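Local coordinates for protein alpha-galactosidase (Thermus thermophilus, PDB 6LCJ) that probably hydrolyses terminal alpha-galactosyl residues from galactosides, as a hexameric glycosidase of family GH36 from a thermophile, at residues I173-L179 against R211-G215; D205-N209 against K292-W296; M216-A220 against A295-D299. All blocks are in the same frame, centred on the assembly; numbering follows the deposited sequence.

Contact 1: I173-L179 against R211-G215; sequences IGEDLLL and RFPRG
Two backbone-directed hydrogen bonds set the register, with G174 CA 4.8 Å from R211 CA and E175 CA 4.8 Å from F212 CA: E175 N donates to R211 O (2.8 Å, 175°), and R211 NE to I173 O (2.9 Å, 173°). G174 is the N-cap of the helix running on from E175, so R211 O takes up a first-turn amide. Segment 211-215 forms a type I beta turn, F212 to G215, closed by G215 N to F212 O at 3.0 Å.

E175 (t, t, chi3 -61°) meets R214 (m, t, m) twice: OE1 accepts R214 N at 2.7 Å, and OE2 forms a salt bridge with R214 NH2 at 2.8 Å. D176 OD1 lies 3.6 Å from R214 NH2, extending the network.

F212 (chi1 m) places CZ 3.9 Å from I173 CD1 and CE2 4.2 Å from L178 CD1.

One carboxylate thus joins the N-terminus of TIM-barrel helix 175-185 to the loop entering helix 216-224, where I173 and L178 also touch I195 of strand 192-195.

Contact 2: D205-N209 against K292-W296; sequences DWEPN and KALAW
A lysine from a barrel helix bonds to an inverse gamma turn in this surface contact of the TIM-barrel domain. W206 is the centre of the turn (phi/psi -84°/71°), and E207 N returns to D205 O in a weak 2.9 Å hydrogen bond. The chain then bends at E207 (phi/psi -142°/148°) and runs extended through P208 (-66°/135°). Across from it lies the segment from helix 280-296, with W296 N bonded to K292 O at 3.0 Å. The backbones stay apart, the nearest CA pair being W206 and K292 at 9.7 Å, so long side chains must span the gap.

K292 does so with chi1 and chi2 t, chi3 p and chi4 t. Its NZ donates to W206 O at 2.7 Å and to E207 OE2 at 2.7 Å, the latter a salt bridge. E207 reaches it with chi1 and chi2 m. One ammonium group therefore holds a backbone carbonyl of the turn and the carboxylate of the following residue.

W296 (chi1 m, chi2 -14°) lies one helical turn further on. Its CH2 is 3.8 Å from W206 O, which sits at the ring edge, and 4.4 Å from P208 CD; only 153 Å² is buried in total.

Beyond the two segments, the W206 ring meets F234 of strand 229-234 edge-to-face and touches W285 and L289 of helix 280-296, while P208 and W296 both pack on M216 of helix 216-224.

Contact 3: M216-A220 against A295-D299; sequences MAFLA and AWGYD
In this TIM-barrel domain, the first turns of helix 216-224 pack against the junction where helix 280-296 gives way to parallel strand 298-303. G297 makes that junction a Schellman motif: its positive phi (phi/psi 114°/-8°) ends the helix and calls for glycine, and a CB there would fall only 3.1 Å from A220 CB. The register pairs A217 with W296 (CA-CA 4.3 Å) and A220 with G297 (5.5 Å), and 320 Å² is buried.

The CA-to-CB bond of M216 points toward the other segment and sets CB over the face of W296 (chi1 m, chi2 -14°). This CH-pi contact places CB 4.0 Å from the centroid of the six-membered ring, 21° off its normal. The m, m, m rotamer carries M216 CE to 3.4 Å from Y298 OH.

At A217 the backbones come closest, consistent with its small side chain: its CA lies 3.3 Å from W296 O in a CA-H...O contact, and its CB 3.8 Å from W296 CD1. L219 adds a light touch, CB to Y298 OH at 3.8 Å, and also touches I195, F212 and L179.

A220 points toward the junction. Its CB sits over the face of the Y298 ring, 3.8 Å from the centroid and 19° off the normal, a second CH-pi contact. With chi1 m and chi2 83°, that ring reaches back to the first residue of the segment, where Y298 OH donates a hydrogen bond to M216 O at 2.8 Å, although this carbonyl also accepts A220 N at 3.2 Å.

The three contacts lie on one side of the chain's centre, all within the Melibiase-type TIM-barrel domain. Centres of contacts 2 and 3 are about 8 Å apart; that of contact 1 is about 13 Å from each. Along the chain, 173-179 comes first, then 205-209, 211-215 and 216-220 in close succession, and finally 292-299. Contacts 1 and 2 therefore interleave, whereas contact 1 closes before contact 3 opens. Contacts 2 and 3 share A295 and W296, whose indole meets both. F212 CE2 packs on L219 CD2 at 3.5 Å, and P208 CB on M216 SD at 3.8 Å. The 205-220 region thus touches both helix 175-185 and helix 280-296, on the outside of the barrel.

Contact 1: I173-L179 against R211-G215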
# COMPACT_ATOMS: atom_id res chain seq x y z
N ILE E 173 31.08 11.79 -36.80
CA ILE E 173 31.34 11.92 -38.23
C ILE E 173 31.64 13.37 -38.54
O ILE E 173 31.25 14.30 -37.81
CB ILE E 173 30.19 11.42 -39.12
CG1 ILE E 173 28.83 11.96 -38.63
CG2 ILE E 173 30.21 9.89 -39.19
CD1 ILE E 173 27.74 11.84 -39.67
N GLY E 174 32.36 13.57 -39.64
CA GLY E 174 32.77 14.90 -40.06
C GLY E 174 33.05 14.85 -41.54
O GLY E 174 33.28 13.79 -42.12
N GLU E 175 32.99 16.03 -42.15
CA GLU E 175 33.18 16.14 -43.59
C GLU E 175 34.54 15.59 -44.02
O GLU E 175 34.63 14.80 -44.96
CB GLU E 175 32.97 17.60 -43.99
CG GLU E 175 33.71 18.13 -45.20
CD GLU E 175 33.75 19.67 -45.19
OE1 GLU E 175 32.66 20.30 -45.23
OE2 GLU E 175 34.86 20.24 -45.11
N ASP E 176 35.60 15.97 -43.30
CA ASP E 176 36.94 15.51 -43.65
C ASP E 176 37.07 13.99 -43.53
O ASP E 176 37.55 13.33 -44.46
CB ASP E 176 37.98 16.20 -42.75
CG ASP E 176 38.42 17.58 -43.29
OD1 ASP E 176 37.94 18.01 -44.38
OD2 ASP E 176 39.23 18.23 -42.60
N LEU E 177 36.65 13.43 -42.40
CA LEU E 177 36.77 12.00 -42.16
C LEU E 177 36.02 11.19 -43.20
O LEU E 177 36.54 10.17 -43.69
CB LEU E 177 36.26 11.68 -40.75
CG LEU E 177 35.77 10.28 -40.41
CD1 LEU E 177 36.93 9.33 -40.31
CD2 LEU E 177 35.03 10.33 -39.10
N LEU E 178 34.81 11.62 -43.58
CA LEU E 178 34.04 10.86 -44.55
C LEU E 178 34.59 11.01 -45.97
O LEU E 178 34.39 10.11 -46.80
CB LEU E 178 32.56 11.28 -44.51
CG LEU E 178 31.81 10.91 -43.21
CD1 LEU E 178 30.35 11.35 -43.25
CD2 LEU E 178 31.91 9.41 -42.90
N LEU E 179 35.27 12.11 -46.27
CA LEU E 179 35.92 12.24 -47.57
C LEU E 179 37.07 11.25 -47.71
O LEU E 179 37.28 10.68 -48.78
CB LEU E 179 36.39 13.67 -47.80
CG LEU E 179 35.27 14.64 -48.24
CD1 LEU E 179 35.72 16.08 -48.21
CD2 LEU E 179 34.74 14.27 -49.62
N ARG E 211 31.08 20.42 -38.04
CA ARG E 211 31.96 19.43 -38.63
C ARG E 211 31.67 19.18 -40.10
O ARG E 211 32.35 18.34 -40.70
CB ARG E 211 31.89 18.14 -37.81
CG ARG E 211 32.04 18.39 -36.30
CD ARG E 211 32.16 17.12 -35.49
NE ARG E 211 31.03 16.21 -35.67
CZ ARG E 211 29.89 16.28 -34.98
NH1 ARG E 211 29.73 17.23 -34.06
NH2 ARG E 211 28.92 15.40 -35.22
N PHE E 212 30.71 19.89 -40.70
CA PHE E 212 30.45 19.81 -42.14
C PHE E 212 30.48 21.21 -42.76
O PHE E 212 29.49 21.67 -43.35
CB PHE E 212 29.11 19.11 -42.41
CG PHE E 212 29.12 17.66 -42.04
CD1 PHE E 212 29.06 17.27 -40.71
CD2 PHE E 212 29.23 16.69 -43.02
CE1 PHE E 212 29.11 15.93 -40.37
CE2 PHE E 212 29.28 15.36 -42.67
CZ PHE E 212 29.21 14.98 -41.35
N PRO E 213 31.63 21.90 -42.69
CA PRO E 213 31.64 23.33 -43.08
C PRO E 213 31.26 23.61 -44.52
O PRO E 213 30.66 24.64 -44.79
CB PRO E 213 33.09 23.76 -42.78
CG PRO E 213 33.87 22.49 -42.73
CD PRO E 213 32.95 21.45 -42.21
N ARG E 214 31.59 22.73 -45.47
CA ARG E 214 31.23 23.05 -46.85
C ARG E 214 29.80 22.66 -47.20
O ARG E 214 29.38 22.86 -48.34
CB ARG E 214 32.21 22.40 -47.83
CG ARG E 214 33.51 23.20 -47.99
CD ARG E 214 34.62 22.40 -48.68
NE ARG E 214 35.16 21.38 -47.79
CZ ARG E 214 36.12 20.51 -48.12
NH1 ARG E 214 36.66 20.55 -49.33
NH2 ARG E 214 36.53 19.61 -47.23
N GLY E 215 29.03 22.13 -46.25
CA GLY E 215 27.62 21.87 -46.49
C GLY E 215 27.37 20.51 -47.13
O GLY E 215 28.26 19.88 -47.71

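Contact 2: D205-N209 against K292-W296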
# COMPACT_ATOMS: atom_id res chain seq x y z
N ASP E 205 16.52 20.47 -36.45
CA ASP E 205 17.42 21.42 -37.10
C ASP E 205 18.31 20.65 -38.08
O ASP E 205 19.50 20.43 -37.84
CB ASP E 205 18.24 22.18 -36.05
CG ASP E 205 18.96 23.41 -36.62
OD1 ASP E 205 18.86 23.65 -37.84
OD2 ASP E 205 19.63 24.11 -35.83
N TRP E 206 17.72 20.23 -39.20
CA TRP E 206 18.37 19.39 -40.20
C TRP E 206 19.18 20.25 -41.16
O TRP E 206 18.85 20.46 -42.33
CB TRP E 206 17.32 18.55 -40.92
CG TRP E 206 16.60 17.70 -39.94
CD1 TRP E 206 15.36 17.91 -39.42
CD2 TRP E 206 17.12 16.53 -39.30
NE1 TRP E 206 15.06 16.93 -38.51
CE2 TRP E 206 16.12 16.07 -38.42
CE3 TRP E 206 18.33 15.83 -39.38
CZ2 TRP E 206 16.30 14.93 -37.63
CZ3 TRP E 206 18.50 14.71 -38.60
CH2 TRP E 206 17.49 14.26 -37.74
N GLU E 207 20.27 20.77 -40.61
CA GLU E 207 21.24 21.62 -41.27
C GLU E 207 22.61 21.21 -40.75
O GLU E 207 22.72 20.78 -39.59
CB GLU E 207 20.99 23.11 -41.00
CG GLU E 207 19.76 23.69 -41.69
CD GLU E 207 19.89 23.70 -43.21
OE1 GLU E 207 21.01 23.96 -43.71
OE2 GLU E 207 18.88 23.45 -43.90
N PRO E 208 23.65 21.30 -41.57
CA PRO E 208 24.95 20.75 -41.16
C PRO E 208 25.55 21.50 -39.98
O PRO E 208 25.55 22.73 -39.94
CB PRO E 208 25.81 20.91 -42.42
CG PRO E 208 25.02 21.78 -43.37
CD PRO E 208 23.59 21.62 -43.00
N ASN E 209 26.06 20.74 -39.03
CA ASN E 209 26.78 21.31 -37.89
C ASN E 209 28.19 21.72 -38.32
O ASN E 209 28.56 21.67 -39.50
CB ASN E 209 26.79 20.33 -36.71
CG ASN E 209 27.46 18.97 -37.03
OD1 ASN E 209 28.52 18.91 -37.66
ND2 ASN E 209 26.85 17.89 -36.56
N LYS E 292 14.42 19.12 -49.69
CA LYS E 292 15.74 19.72 -49.51
C LYS E 292 16.87 18.71 -49.74
O LYS E 292 17.90 19.04 -50.34
CB LYS E 292 15.87 20.35 -48.13
CG LYS E 292 17.28 20.65 -47.74
CD LYS E 292 17.34 21.57 -46.54
CE LYS E 292 16.53 21.01 -45.39
NZ LYS E 292 17.05 21.46 -44.08
N ALA E 293 16.69 17.46 -49.29
CA ALA E 293 17.76 16.47 -49.44
C ALA E 293 17.97 16.09 -50.90
O ALA E 293 19.11 15.93 -51.35
CB ALA E 293 17.47 15.23 -48.60
N LEU E 294 16.88 15.94 -51.66
CA LEU E 294 17.00 15.66 -53.09
C LEU E 294 17.73 16.79 -53.80
O LEU E 294 18.61 16.55 -54.63
CB LEU E 294 15.64 15.46 -53.73
CG LEU E 294 14.74 14.30 -53.32
CD1 LEU E 294 13.77 14.00 -54.43
CD2 LEU E 294 15.55 13.07 -52.97
N ALA E 295 17.37 18.04 -53.48
CA ALA E 295 18.03 19.17 -54.11
C ALA E 295 19.51 19.19 -53.77
O ALA E 295 20.33 19.62 -54.59
CB ALA E 295 17.38 20.48 -53.68
N TRP E 296 19.86 18.70 -52.59
CA TRP E 296 21.25 18.62 -52.18
C TRP E 296 22.05 17.60 -52.98
O TRP E 296 23.28 17.65 -52.96
CB TRP E 296 21.32 18.26 -50.70
CG TRP E 296 21.19 19.42 -49.80
CD1 TRP E 296 21.28 20.73 -50.15
CD2 TRP E 296 20.96 19.39 -48.38
NE1 TRP E 296 21.12 21.52 -49.03
CE2 TRP E 296 20.92 20.72 -47.94
CE3 TRP E 296 20.79 18.35 -47.45
CZ2 TRP E 296 20.70 21.05 -46.60
CZ3 TRP E 296 20.57 18.68 -46.13
CH2 TRP E 296 20.53 20.03 -45.71

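Contact 3: M216-A220 against A295-D299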
# COMPACT_ATOMS: atom_id res chain seq x y z
N MET E 216 26.12 20.07 -47.03
CA MET E 216 25.79 18.71 -47.41
C MET E 216 25.74 18.53 -48.92
O MET E 216 25.98 17.42 -49.41
CB MET E 216 24.46 18.28 -46.78
CG MET E 216 24.43 18.38 -45.27
SD MET E 216 25.86 17.63 -44.44
CE MET E 216 25.63 15.89 -44.85
N ALA E 217 25.44 19.58 -49.68
CA ALA E 217 25.38 19.42 -51.12
C ALA E 217 26.75 19.17 -51.72
O ALA E 217 26.88 18.48 -52.73
CB ALA E 217 24.73 20.64 -51.77
N PHE E 218 27.80 19.71 -51.08
CA PHE E 218 29.16 19.49 -51.54
C PHE E 218 29.58 18.03 -51.34
O PHE E 218 30.08 17.38 -52.26
CB PHE E 218 30.10 20.43 -50.78
CG PHE E 218 31.53 19.99 -50.80
CD1 PHE E 218 32.33 20.20 -51.92
CD2 PHE E 218 32.10 19.38 -49.68
CE1 PHE E 218 33.66 19.80 -51.94
CE2 PHE E 218 33.43 18.98 -49.68
CZ PHE E 218 34.21 19.19 -50.82
N LEU E 219 29.38 17.52 -50.12
CA LEU E 219 29.63 16.11 -49.82
C LEU E 219 28.97 15.18 -50.83
O LEU E 219 29.58 14.22 -51.29
CB LEU E 219 29.13 15.81 -48.41
CG LEU E 219 29.88 14.76 -47.60
CD1 LEU E 219 31.37 15.01 -47.65
CD2 LEU E 219 29.36 14.84 -46.18
N ALA E 220 27.71 15.44 -51.18
CA ALA E 220 27.03 14.55 -52.11
C ALA E 220 27.64 14.61 -53.50
O ALA E 220 27.66 13.60 -54.21
CB ALA E 220 25.53 14.86 -52.18
N ALA E 295 17.37 18.04 -53.48
CA ALA E 295 18.03 19.17 -54.11
C ALA E 295 19.51 19.19 -53.77
O ALA E 295 20.33 19.62 -54.59
CB ALA E 295 17.38 20.48 -53.68
N TRP E 296 19.86 18.70 -52.59
CA TRP E 296 21.25 18.62 -52.18
C TRP E 296 22.05 17.60 -52.98
O TRP E 296 23.28 17.65 -52.96
CB TRP E 296 21.32 18.26 -50.70
CG TRP E 296 21.19 19.42 -49.80
CD1 TRP E 296 21.28 20.73 -50.15
CD2 TRP E 296 20.96 19.39 -48.38
NE1 TRP E 296 21.12 21.52 -49.03
CE2 TRP E 296 20.92 20.72 -47.94
CE3 TRP E 296 20.79 18.35 -47.45
CZ2 TRP E 296 20.70 21.05 -46.60
CZ3 TRP E 296 20.57 18.68 -46.13
CH2 TRP E 296 20.53 20.03 -45.71
N GLY E 297 21.39 16.66 -53.66
CA GLY E 297 22.08 15.59 -54.36
C GLY E 297 21.87 14.19 -53.82
O GLY E 297 22.29 13.22 -54.47
N TYR E 298 21.21 14.04 -52.66
CA TYR E 298 20.95 12.72 -52.10
C TYR E 298 19.68 12.14 -52.70
O TYR E 298 18.64 12.81 -52.71
CB TYR E 298 20.82 12.80 -50.58
CG TYR E 298 22.04 13.38 -49.93
CD1 TYR E 298 22.22 14.76 -49.84
CD2 TYR E 298 23.04 12.56 -49.42
CE1 TYR E 298 23.34 15.29 -49.26
CE2 TYR E 298 24.16 13.10 -48.83
CZ TYR E 298 24.31 14.46 -48.76
OH TYR E 298 25.42 14.98 -48.17
N ASP E 299 19.74 10.89 -53.18
CA ASP E 299 18.54 10.19 -53.65
C ASP E 299 18.34 8.84 -52.96
O ASP E 299 17.57 8.01 -53.43
CB ASP E 299 18.57 10.02 -55.16
CG ASP E 299 19.77 9.21 -55.63
OD1 ASP E 299 20.76 9.10 -54.87
OD2 ASP E 299 19.73 8.69 -56.77